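Local coordinates for protein N-alpha-acetyltransferase 35, NatC auxiliary subunit (Saccharomyces cerevisiae, PDB 6YGA) that serves as the auxiliary subunit of the NatC N-terminal acetyltransferase, which acetylates the N-terminal methionine of the L-A virus Gag protein, at residues F469-Y474 with P598-Y603; H478-L483 with K543-T548. One frame throughout, in Å; residues are numbered along the deposited sequence.

Contact 1. Residues F469-Y474 with P598-Y603; sequences FWYVYY and PELPEY
Three aromatic side chains of helix 465-506 meet the proline-rich loop 598-602, which leads into helix 603-613 with Glu602 at its N-cap. The tight part centres on Tyr474 and Pro601, which meet tip to tip. Pro601 CG sits over one face of the Tyr474 ring, 3.9 Å from its centroid and 13° off the normal, a CH-pi contact. Tyr474 CG is anti to the backbone N (chi1 165°), so the ring reaches the loop. Its OH donates to Glu599 O at 2.7 Å, in the carbonyl plane. Tyr471 crosses Pro601 at about a right angle and takes Pro601 CD at its ring edge, CE1 to CD 4.0 Å. Its CE1 also touches Leu600 CD1 at 3.9 Å. Trp470 adds a looser touch, CZ3 to Pro601 CG at 4.1 Å, and packs edge-to-face with Phe606.

The solvent side belongs to Glu599, an exposed residue whose carboxylate end extends beyond the contact. A water bridges the buried Tyr471 and Pro598, 2.9 Å from Tyr471 OH and donating to Pro598 O. Two tyrosine hydroxyls thus serve consecutive loop carbonyls, one directly and one through water. The loop is therefore held by its backbone as well as the ring of Pro601.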
loop_
_atom_site.group_PDB
_atom_site.type_symbol
_atom_site.label_atom_id
_atom_site.label_comp_id
_atom_site.label_asym_id
_atom_site.label_seq_id
_atom_site.Cartn_x
_atom_site.Cartn_y
_atom_site.Cartn_z
ATOM N N PHE B 469 -4.879 22.045 9.177
ATOM C CA PHE B 469 -4.159 22.392 10.397
ATOM C C PHE B 469 -5.077 23.065 11.409
ATOM O O PHE B 469 -4.965 22.812 12.613
ATOM C CB PHE B 469 -2.957 23.275 10.071
ATOM C CG PHE B 469 -1.735 22.503 9.668
ATOM C CD1 PHE B 469 -1.326 21.394 10.394
ATOM C CD2 PHE B 469 -1.007 22.871 8.550
ATOM C CE1 PHE B 469 -0.202 20.678 10.020
ATOM C CE2 PHE B 469 0.117 22.165 8.174
ATOM C CZ PHE B 469 0.519 21.064 8.907
ATOM N N TRP B 470 -6.000 23.910 10.950
ATOM C CA TRP B 470 -6.913 24.532 11.900
ATOM C C TRP B 470 -7.941 23.532 12.409
ATOM O O TRP B 470 -8.353 23.598 13.573
ATOM C CB TRP B 470 -7.613 25.738 11.281
ATOM C CG TRP B 470 -8.548 26.381 12.254
ATOM C CD1 TRP B 470 -8.222 27.263 13.242
ATOM C CD2 TRP B 470 -9.961 26.166 12.357
ATOM N NE1 TRP B 470 -9.345 27.617 13.949
ATOM C CE2 TRP B 470 -10.427 26.958 13.424
ATOM C CE3 TRP B 470 -10.876 25.383 11.648
ATOM C CZ2 TRP B 470 -11.768 26.995 13.795
ATOM C CZ3 TRP B 470 -12.206 25.420 12.019
ATOM C CH2 TRP B 470 -12.639 26.221 13.083
ATOM N N TYR B 471 -8.369 22.601 11.553
ATOM C CA TYR B 471 -9.295 21.572 12.007
ATOM C C TYR B 471 -8.649 20.683 13.060
ATOM O O TYR B 471 -9.300 20.292 14.033
ATOM C CB TYR B 471 -9.792 20.744 10.821
ATOM C CG TYR B 471 -10.736 19.631 11.210
ATOM C CD1 TYR B 471 -11.966 19.908 11.789
ATOM C CD2 TYR B 471 -10.397 18.302 10.995
ATOM C CE1 TYR B 471 -12.830 18.895 12.148
ATOM C CE2 TYR B 471 -11.254 17.282 11.346
ATOM C CZ TYR B 471 -12.469 17.583 11.924
ATOM O OH TYR B 471 -13.325 16.566 12.275
ATOM N N VAL B 472 -7.361 20.371 12.896
ATOM C CA VAL B 472 -6.679 19.538 13.882
ATOM C C VAL B 472 -6.433 20.326 15.162
ATOM O O VAL B 472 -6.530 19.784 16.268
ATOM C CB VAL B 472 -5.376 18.967 13.294
ATOM C CG1 VAL B 472 -4.609 18.182 14.350
ATOM C CG2 VAL B 472 -5.698 18.076 12.114
ATOM N N TYR B 473 -6.118 21.616 15.035
ATOM C CA TYR B 473 -6.090 22.488 16.204
ATOM C C TYR B 473 -7.435 22.470 16.921
ATOM O O TYR B 473 -7.500 22.313 18.145
ATOM C CB TYR B 473 -5.720 23.908 15.780
ATOM C CG TYR B 473 -5.878 24.937 16.871
ATOM C CD1 TYR B 473 -4.892 25.115 17.831
ATOM C CD2 TYR B 473 -7.011 25.735 16.939
ATOM C CE1 TYR B 473 -5.032 26.058 18.832
ATOM C CE2 TYR B 473 -7.161 26.679 17.935
ATOM C CZ TYR B 473 -6.167 26.838 18.879
ATOM O OH TYR B 473 -6.307 27.776 19.873
ATOM N N TYR B 474 -8.520 22.617 16.161
ATOM C CA TYR B 474 -9.863 22.537 16.725
ATOM C C TYR B 474 -10.093 21.194 17.415
ATOM O O TYR B 474 -10.606 21.143 18.538
ATOM C CB TYR B 474 -10.884 22.778 15.612
ATOM C CG TYR B 474 -12.307 22.392 15.930
ATOM C CD1 TYR B 474 -13.149 23.262 16.615
ATOM C CD2 TYR B 474 -12.818 21.170 15.517
ATOM C CE1 TYR B 474 -14.459 22.914 16.894
ATOM C CE2 TYR B 474 -14.121 20.810 15.791
ATOM C CZ TYR B 474 -14.938 21.685 16.480
ATOM O OH TYR B 474 -16.237 21.329 16.754
ATOM N N PRO B 598 -16.728 15.723 18.311
ATOM C CA PRO B 598 -17.095 17.132 18.125
ATOM C C PRO B 598 -17.647 17.401 16.727
ATOM O O PRO B 598 -17.167 16.803 15.765
ATOM C CB PRO B 598 -15.766 17.881 18.339
ATOM C CG PRO B 598 -14.717 16.823 18.591
ATOM C CD PRO B 598 -15.283 15.515 18.145
ATOM N N GLU B 599 -18.636 18.285 16.620
ATOM C CA GLU B 599 -19.261 18.545 15.330
ATOM C C GLU B 599 -18.255 19.123 14.342
ATOM O O GLU B 599 -17.370 19.903 14.707
ATOM C CB GLU B 599 -20.440 19.506 15.493
ATOM C CG GLU B 599 -20.072 20.822 16.158
ATOM C CD GLU B 599 -21.131 21.887 15.969
ATOM O OE1 GLU B 599 -22.183 21.580 15.371
ATOM O OE2 GLU B 599 -20.912 23.034 16.415
ATOM N N LEU B 600 -18.390 18.729 13.091
ATOM C CA LEU B 600 -17.597 19.323 12.029
ATOM C C LEU B 600 -18.017 20.774 11.839
ATOM O O LEU B 600 -19.196 21.033 11.566
ATOM C CB LEU B 600 -17.780 18.541 10.735
ATOM C CG LEU B 600 -17.217 19.176 9.463
ATOM C CD1 LEU B 600 -15.708 19.322 9.553
ATOM C CD2 LEU B 600 -17.615 18.352 8.245
ATOM N N PRO B 601 -17.113 21.742 11.987
ATOM C CA PRO B 601 -17.498 23.141 11.769
ATOM C C PRO B 601 -17.999 23.366 10.352
ATOM O O PRO B 601 -17.517 22.759 9.392
ATOM C CB PRO B 601 -16.199 23.910 12.032
ATOM C CG PRO B 601 -15.408 23.013 12.925
ATOM C CD PRO B 601 -15.727 21.618 12.467
ATOM N N GLU B 602 -18.987 24.248 10.234
ATOM C CA GLU B 602 -19.572 24.570 8.942
ATOM C C GLU B 602 -18.566 25.305 8.061
ATOM O O GLU B 602 -17.583 25.883 8.534
ATOM C CB GLU B 602 -20.830 25.421 9.120
ATOM C CG GLU B 602 -22.025 24.668 9.688
ATOM C CD GLU B 602 -22.645 23.709 8.686
ATOM O OE1 GLU B 602 -22.456 23.913 7.468
ATOM O OE2 GLU B 602 -23.323 22.752 9.115
ATOM N N TYR B 603 -18.834 25.277 6.755
ATOM C CA TYR B 603 -17.978 25.966 5.795
ATOM C C TYR B 603 -17.797 27.434 6.166
ATOM O O TYR B 603 -16.691 27.976 6.066
ATOM C CB TYR B 603 -18.575 25.816 4.396
ATOM C CG TYR B 603 -17.873 26.588 3.306
ATOM C CD1 TYR B 603 -16.764 26.061 2.657
ATOM C CD2 TYR B 603 -18.340 27.830 2.902
ATOM C CE1 TYR B 603 -16.130 26.761 1.648
ATOM C CE2 TYR B 603 -17.715 28.536 1.897
ATOM C CZ TYR B 603 -16.611 27.998 1.273
ATOM O OH TYR B 603 -15.994 28.710 0.271
HETATM O O HOH W 1 -16.046 16.724 13.348
#

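Contact 2. Residues H478-L483 with K543-T548. With EDO (1,2-ethanediol), chain C; EDO (1,2-ethanediol), chain D.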
loop_
_atom_site.group_PDB
_atom_site.type_symbol
_atom_site.label_atom_id
_atom_site.label_comp_id
_atom_site.label_asym_id
_atom_site.label_seq_id
_atom_site.Cartn_x
_atom_site.Cartn_y
_atom_site.Cartn_z
ATOM N N HIS B 478 -10.438 20.311 21.684
ATOM C CA HIS B 478 -11.462 19.496 22.330
ATOM C C HIS B 478 -10.847 18.316 23.073
ATOM O O HIS B 478 -11.331 17.932 24.146
ATOM C CB HIS B 478 -12.480 19.008 21.300
ATOM C CG HIS B 478 -13.495 20.039 20.921
ATOM N ND1 HIS B 478 -14.753 20.084 21.482
ATOM C CD2 HIS B 478 -13.439 21.067 20.040
ATOM C CE1 HIS B 478 -15.428 21.094 20.963
ATOM N NE2 HIS B 478 -14.654 21.706 20.086
ATOM N N LEU B 479 -9.783 17.726 22.523
ATOM C CA LEU B 479 -9.128 16.623 23.217
ATOM C C LEU B 479 -8.449 17.102 24.494
ATOM O O LEU B 479 -8.486 16.410 25.519
ATOM C CB LEU B 479 -8.120 15.938 22.294
ATOM C CG LEU B 479 -7.391 14.739 22.902
ATOM C CD1 LEU B 479 -8.380 13.762 23.523
ATOM C CD2 LEU B 479 -6.547 14.044 21.852
ATOM N N GLU B 480 -7.834 18.287 24.460
ATOM C CA GLU B 480 -7.187 18.804 25.662
ATOM C C GLU B 480 -8.218 19.131 26.738
ATOM O O GLU B 480 -7.999 18.848 27.922
ATOM C CB GLU B 480 -6.343 20.033 25.324
ATOM C CG GLU B 480 -5.453 20.509 26.466
ATOM C CD GLU B 480 -5.544 22.004 26.689
ATOM O OE1 GLU B 480 -6.350 22.660 25.997
ATOM O OE2 GLU B 480 -4.811 22.523 27.558
ATOM N N THR B 481 -9.354 19.716 26.341
ATOM C CA THR B 481 -10.425 19.996 27.296
ATOM C C THR B 481 -10.950 18.711 27.922
ATOM O O THR B 481 -11.156 18.640 29.140
ATOM C CB THR B 481 -11.562 20.752 26.608
ATOM O OG1 THR B 481 -11.088 22.022 26.141
ATOM C CG2 THR B 481 -12.720 20.972 27.569
ATOM N N PHE B 482 -11.170 17.683 27.101
ATOM C CA PHE B 482 -11.605 16.389 27.615
ATOM C C PHE B 482 -10.569 15.793 28.560
ATOM O O PHE B 482 -10.918 15.291 29.634
ATOM C CB PHE B 482 -11.889 15.444 26.445
ATOM C CG PHE B 482 -12.034 14.001 26.838
ATOM C CD1 PHE B 482 -13.226 13.526 27.368
ATOM C CD2 PHE B 482 -10.985 13.112 26.654
ATOM C CE1 PHE B 482 -13.363 12.196 27.721
ATOM C CE2 PHE B 482 -11.115 11.780 27.006
ATOM C CZ PHE B 482 -12.306 11.321 27.538
ATOM N N LEU B 483 -9.288 15.844 28.184
ATOM C CA LEU B 483 -8.254 15.280 29.047
ATOM C C LEU B 483 -8.121 16.065 30.346
ATOM O O LEU B 483 -7.867 15.481 31.406
ATOM C CB LEU B 483 -6.916 15.239 28.316
ATOM C CG LEU B 483 -6.771 14.212 27.195
ATOM C CD1 LEU B 483 -5.437 14.410 26.505
ATOM C CD2 LEU B 483 -6.907 12.788 27.728
ATOM N N LYS B 543 0.543 17.052 27.870
ATOM C CA LYS B 543 1.732 17.675 27.295
ATOM C C LYS B 543 1.861 17.356 25.810
ATOM O O LYS B 543 2.256 18.221 25.018
ATOM C CB LYS B 543 2.985 17.227 28.045
ATOM C CG LYS B 543 3.468 18.224 29.078
ATOM C CD LYS B 543 4.969 18.118 29.298
ATOM C CE LYS B 543 5.476 19.302 30.103
ATOM N NZ LYS B 543 5.179 20.595 29.425
ATOM N N GLU B 544 1.537 16.125 25.411
ATOM C CA GLU B 544 1.644 15.774 23.999
ATOM C C GLU B 544 0.588 16.489 23.167
ATOM O O GLU B 544 0.888 16.985 22.075
ATOM C CB GLU B 544 1.535 14.263 23.810
ATOM C CG GLU B 544 1.583 13.854 22.348
ATOM C CD GLU B 544 1.795 12.371 22.148
ATOM O OE1 GLU B 544 0.962 11.577 22.633
ATOM O OE2 GLU B 544 2.798 11.999 21.504
ATOM N N ILE B 545 -0.650 16.556 23.663
ATOM C CA ILE B 545 -1.709 17.183 22.879
ATOM C C ILE B 545 -1.501 18.690 22.801
ATOM O O ILE B 545 -1.875 19.323 21.806
ATOM C CB ILE B 545 -3.096 16.824 23.449
ATOM C CG1 ILE B 545 -4.191 17.214 22.456
ATOM C CG2 ILE B 545 -3.339 17.508 24.783
ATOM C CD1 ILE B 545 -4.013 16.582 21.084
ATOM N N ASN B 546 -0.901 19.292 23.831
ATOM C CA ASN B 546 -0.592 20.716 23.763
ATOM C C ASN B 546 0.520 20.998 22.761
ATOM O O ASN B 546 0.539 22.069 22.143
ATOM C CB ASN B 546 -0.220 21.246 25.146
ATOM C CG ASN B 546 -1.432 21.703 25.936
ATOM O OD1 ASN B 546 -2.049 22.719 25.612
ATOM N ND2 ASN B 546 -1.777 20.958 26.980
ATOM N N ILE B 547 1.445 20.053 22.579
ATOM C CA ILE B 547 2.450 20.198 21.532
ATOM C C ILE B 547 1.788 20.149 20.162
ATOM O O ILE B 547 2.062 20.984 19.291
ATOM C CB ILE B 547 3.538 19.120 21.677
ATOM C CG1 ILE B 547 4.382 19.390 22.919
ATOM C CG2 ILE B 547 4.421 19.073 20.440
ATOM C CD1 ILE B 547 5.353 18.281 23.234
ATOM N N THR B 548 0.891 19.180 19.961
ATOM C CA THR B 548 0.142 19.100 18.710
ATOM C C THR B 548 -0.664 20.370 18.480
ATOM O O THR B 548 -0.671 20.925 17.376
ATOM C CB THR B 548 -0.785 17.883 18.724
ATOM O OG1 THR B 548 -0.004 16.683 18.729
ATOM C CG2 THR B 548 -1.691 17.884 17.499
HETATM C C1 EDO C . 2.927 15.936 19.261
HETATM O O1 EDO C . 2.284 15.834 17.982
HETATM C C2 EDO C . 3.619 14.627 19.616
HETATM O O2 EDO C . 2.766 13.516 19.318
HETATM C C1 EDO D . 3.296 8.679 18.175
HETATM O O1 EDO D . 2.888 8.700 16.803
HETATM C C2 EDO D . 2.688 9.872 18.903
HETATM O O2 EDO D . 3.005 9.798 20.298
#
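Two long helices, 465-506 and 511-564, form an antiparallel helical hairpin, and this contact lies along its shared face. The short axes approach to 9.6 Å at 160° between their directions. Both belong to the NAA35-like, TPR-repeat family region.

The apolar part is built round Ile545. CG1 is anti to the backbone N, and the two branches of the side chain serve different partners. CD1 meets Leu479 CD2 at 3.7 Å. The CG2 methyl lies 4.0 Å from Glu480 CB and 4.1 Å from Leu483 CD1. Leu479 and Glu480, with Leu483 on the next turn of the helix, therefore border a single isoleucine, and each crosses it obliquely. Leu479 also packs on Leu444 and Ile448 of helix 433-456, so a third helix covers this core.

The polar part lies at the margin of the core. Glu480 bends at chi2 (-133°), and its carboxylate plane stands 84° from the amide plane of Asn546. Asn546 ND2 gives only a weak hydrogen bond to Glu480 OE2, at 3.5 Å. The stronger partner of ND2 is Leu542 O in its own helix. Glu480 OE1 forms a long, weak ion pair with Lys549, which may partly offset the carboxylate charge.

Two ethanediol molecules, probably from the crystallisation liquor, bind at Glu544, and the chain C molecule also reaches Thr548. Each gives its O2 proton to Glu544 OE2, which also has a weak hydrogen bond from Tyr675. The molecule of chain C spans the turn: its O1 is hydrogen-bonded to Thr548 OG1 at 2.6 Å, and its C1 lies 3.7 Å from Ile547 CG2.

Contacts 1 and 2 share helix 465-506, and their centres are about 15 Å apart. Along the chain, 469-474 comes first, then 478-483, 543-548 and 598-603. Contact 2 is thus nested inside the loop closed by contact 1. Contact 2 joins the two helices of the hairpin, while contact 1 fixes the later loop before helix 603-613 to the start of the first helix. The two meet directly where Pro598 CB packs on His478 ND1 at 4.0 Å. Tyr474 and His478 also meet edge-to-face. All four segments belong to the TPR-like family region, so neighbouring turns of one helix tie together parts of this region distant in sequence.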